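Local coordinates for putative uncharacterized protein (Cricetid herpesvirus 2, PDB 4ZKQ) that binds chemokines as a rodent gammaherpesvirus decoy receptor, probably diverting them from the receptors of the host, at residues E95-A98 with H99-V102; E279-P283 with G284-D288. One frame throughout, in Å; residues are numbered along the deposited sequence.

Contact 1: E95-A98 with H99-V102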
# COMPACT_ATOMS: atom_id res chain seq x y z
N GLU A 95 -9.55 -4.73 -23.01
CA GLU A 95 -9.73 -5.59 -24.18
C GLU A 95 -11.07 -6.30 -24.06
O GLU A 95 -11.22 -7.24 -23.29
CB GLU A 95 -8.59 -6.60 -24.30
CG GLU A 95 -8.64 -7.45 -25.57
CD GLU A 95 -7.33 -8.16 -25.87
OE1 GLU A 95 -6.35 -7.97 -25.12
OE2 GLU A 95 -7.28 -8.91 -26.86
N CYS A 96 -12.05 -5.80 -24.81
CA CYS A 96 -13.39 -6.35 -24.78
C CYS A 96 -13.49 -7.58 -25.67
O CYS A 96 -13.01 -7.56 -26.80
CB CYS A 96 -14.40 -5.30 -25.26
SG CYS A 96 -14.75 -4.00 -24.07
N PRO A 97 -14.10 -8.67 -25.16
CA PRO A 97 -14.45 -9.78 -26.05
C PRO A 97 -15.23 -9.31 -27.28
O PRO A 97 -15.81 -8.22 -27.28
CB PRO A 97 -15.32 -10.67 -25.16
CG PRO A 97 -14.85 -10.42 -23.78
CD PRO A 97 -14.31 -9.01 -23.74
N ALA A 98 -15.24 -10.13 -28.33
CA ALA A 98 -15.89 -9.76 -29.58
C ALA A 98 -17.38 -9.52 -29.39
O ALA A 98 -17.96 -8.61 -29.98
CB ALA A 98 -15.66 -10.83 -30.63
N HIS A 99 -18.01 -10.34 -28.54
CA HIS A 99 -19.46 -10.33 -28.40
C HIS A 99 -19.98 -9.22 -27.49
O HIS A 99 -21.18 -8.94 -27.48
CB HIS A 99 -19.93 -11.69 -27.87
CG HIS A 99 -19.53 -11.96 -26.45
ND1 HIS A 99 -20.32 -11.64 -25.38
CD2 HIS A 99 -18.41 -12.54 -25.95
CE1 HIS A 99 -19.70 -12.01 -24.26
NE2 HIS A 99 -18.56 -12.55 -24.58
N VAL A 100 -19.09 -8.59 -26.73
CA VAL A 100 -19.51 -7.53 -25.81
C VAL A 100 -19.30 -6.17 -26.46
O VAL A 100 -18.26 -5.90 -27.07
CB VAL A 100 -18.75 -7.62 -24.46
CG1 VAL A 100 -17.26 -7.56 -24.67
CG2 VAL A 100 -19.20 -6.51 -23.52
N ALA A 101 -20.31 -5.31 -26.32
CA ALA A 101 -20.33 -4.00 -26.97
C ALA A 101 -20.22 -2.89 -25.94
O ALA A 101 -21.21 -2.25 -25.59
CB ALA A 101 -21.59 -3.83 -27.79
N VAL A 102 -19.00 -2.66 -25.45
CA VAL A 102 -18.75 -1.61 -24.47
C VAL A 102 -17.65 -0.71 -25.02
O VAL A 102 -16.63 -1.19 -25.50
CB VAL A 102 -18.35 -2.19 -23.10
CG1 VAL A 102 -18.00 -1.09 -22.12
CG2 VAL A 102 -19.49 -3.03 -22.54

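Contact 2: E279-P283 with G284-D288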
# COMPACT_ATOMS: atom_id res chain seq x y z
N GLU A 279 7.07 -0.92 27.00
CA GLU A 279 7.58 0.18 27.79
C GLU A 279 7.23 1.49 27.09
O GLU A 279 7.18 1.55 25.86
CB GLU A 279 9.10 0.05 27.98
CG GLU A 279 9.52 -1.22 28.67
CD GLU A 279 10.99 -1.22 29.02
OE1 GLU A 279 11.41 -0.38 29.85
OE2 GLU A 279 11.74 -2.06 28.46
N GLU A 280 6.97 2.54 27.87
CA GLU A 280 6.57 3.82 27.30
C GLU A 280 7.70 4.46 26.52
O GLU A 280 7.47 5.31 25.66
CB GLU A 280 6.10 4.76 28.42
CG GLU A 280 4.79 4.34 29.07
CD GLU A 280 3.60 4.46 28.15
OE1 GLU A 280 3.59 5.37 27.29
OE2 GLU A 280 2.66 3.64 28.28
N VAL A 281 8.92 4.05 26.83
CA VAL A 281 10.09 4.45 26.06
C VAL A 281 10.83 3.19 25.72
O VAL A 281 11.17 2.39 26.59
CB VAL A 281 10.98 5.41 26.84
CG1 VAL A 281 12.20 5.79 26.00
CG2 VAL A 281 10.20 6.64 27.20
N THR A 282 11.07 2.98 24.43
CA THR A 282 11.64 1.73 23.99
C THR A 282 13.12 1.72 24.33
O THR A 282 13.81 2.71 24.08
CB THR A 282 11.42 1.52 22.49
OG1 THR A 282 10.04 1.75 22.17
CG2 THR A 282 11.79 0.10 22.09
N PRO A 283 13.63 0.62 24.91
CA PRO A 283 15.05 0.54 25.24
C PRO A 283 15.97 0.69 24.03
O PRO A 283 15.74 0.06 22.99
CB PRO A 283 15.20 -0.86 25.84
CG PRO A 283 13.86 -1.21 26.34
CD PRO A 283 12.89 -0.57 25.38
N GLY A 284 17.00 1.51 24.17
CA GLY A 284 17.97 1.71 23.11
C GLY A 284 19.22 2.33 23.69
O GLY A 284 19.25 2.67 24.88
N ARG A 285 20.25 2.49 22.87
CA ARG A 285 21.48 3.13 23.30
C ARG A 285 21.50 4.58 22.83
O ARG A 285 21.41 4.85 21.63
CB ARG A 285 22.70 2.38 22.77
CG ARG A 285 23.96 2.61 23.58
CD ARG A 285 25.13 1.81 23.04
NE ARG A 285 25.63 2.35 21.78
CZ ARG A 285 26.61 1.80 21.07
NH1 ARG A 285 27.21 0.69 21.49
NH2 ARG A 285 27.00 2.36 19.93
N TYR A 286 21.62 5.50 23.78
CA TYR A 286 21.66 6.92 23.47
C TYR A 286 23.09 7.42 23.34
O TYR A 286 23.94 7.11 24.17
CB TYR A 286 20.92 7.72 24.55
CG TYR A 286 19.45 7.37 24.67
CD1 TYR A 286 19.05 6.18 25.28
CD2 TYR A 286 18.47 8.22 24.17
CE1 TYR A 286 17.71 5.86 25.39
CE2 TYR A 286 17.13 7.90 24.28
CZ TYR A 286 16.75 6.72 24.89
OH TYR A 286 15.42 6.40 24.99
N GLU A 287 23.35 8.18 22.28
CA GLU A 287 24.66 8.78 22.04
C GLU A 287 24.53 10.29 21.91
O GLU A 287 25.42 10.95 21.37
CB GLU A 287 25.30 8.19 20.79
CG GLU A 287 25.52 6.69 20.86
CD GLU A 287 25.99 6.10 19.54
OE1 GLU A 287 26.22 6.88 18.59
OE2 GLU A 287 26.13 4.86 19.45
N ASP A 288 23.41 10.83 22.39
CA ASP A 288 23.15 12.27 22.38
C ASP A 288 22.88 12.80 20.97
O ASP A 288 21.97 13.61 20.77
CB ASP A 288 24.32 13.03 23.01
O HOH W 1 13.47 4.88 22.79

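Contact 1: E95-A98 with H99-V102
Between Pro97 and Val100 the backbone doubles back through a type I beta-turn: Ala98 and His99 hold the two corner positions with near-helical torsions, and the CA atoms of Pro97 and Val100 lie 5.5 Å apart. A weak hydrogen bond closes the turn, Val100 N giving its proton to Pro97 O over 3.3 Å at 150°. Val100 sends one branch back over the proline, because CG1 sits between the backbone N and the carbonyl carbon (chi1 57°). The fit is tight there, with Val100 CG1 3.4 Å from Pro97 CD and only 3.1 Å from Pro97 O, so the same methyl presses on the ring and on the oxygen that receives the turn's bond. One residue earlier, Cys96 CB touches Val100 CG1 at 3.7 Å, while Cys96 SG lies 4.1 Å from Val102 CB, bringing the valine past the turn close to the disulfide with Cys160. The imidazole of His99 stands obliquely beside the proline, its CD2 3.7 Å from Pro97 CB, on an exposed part of the loop. Leu159 and Asp156 of a neighbouring loop add to the cover of Pro97 and Val100. The arrangement is a type I turn with a proline in its first position and Cys96 just before it bonded to Cys160, in the loop that carries the chain from strand 85-94 of one sheet to strand 108-111 of another.

Contact 2: E279-P283 with G284-D288
Val281 and Tyr286, five residues apart, meet across an extended lead-in to strand 285-286, which is an edge strand of an antiparallel four-stranded sheet and the first arm of a beta-hairpin with strand 290-296. The close part is narrow. Tyr286 reaches back along the chain with its ring, and its hydroxyl alone makes the contact: OH comes to 3.4 Å from Val281 CG1. That methyl is turned along the chain toward the tyrosine, with CG1 anti to the backbone N (chi1 179°). Beside this point a water spans the gap, donating a short 2.5 Å bond to Thr282 O and forming a weak one of 3.3 Å to Tyr286 OH. The hydroxyl is also hydrogen-bonded to Asp397, and Thr282 is held through its OG1 and its backbone by Tyr395, so the polar groups at both ends of the water are tied to residues near the C-terminal end of the modelled chain. Between them Pro283 and Gly284 run extended, and the ring points back along the same course. The solvent side is open: Arg285 turns outward and makes nothing with 279-283. Its bond stays inside 284-288, a salt bridge to Glu287 on the same side of the chain. Arg285 NH2 donates to Glu287 OE2 at 2.7 Å and 161°, coming in close to the line of that oxygen's bond to carbon, and the oxygen stays near the guanidinium plane, 12° out of it.

Both contacts are surface features of short range, set on opposite sides of the chain's centre with their nearest atoms about 50 Å apart, and they share no strand or sheet. Their solutions differ with place. Contact 1 lies in a loop passing between two sheets, where the bend is held by a weak backbone bond and compact apolar contacts, while a disulfide ties the start of the loop to Cys160; Val100 is its buried residue. Contact 2 feeds an edge strand and stays extended; there Thr282 is the buried residue, and the segments meet through one methyl-to-hydroxyl contact and a water with a weak second bond.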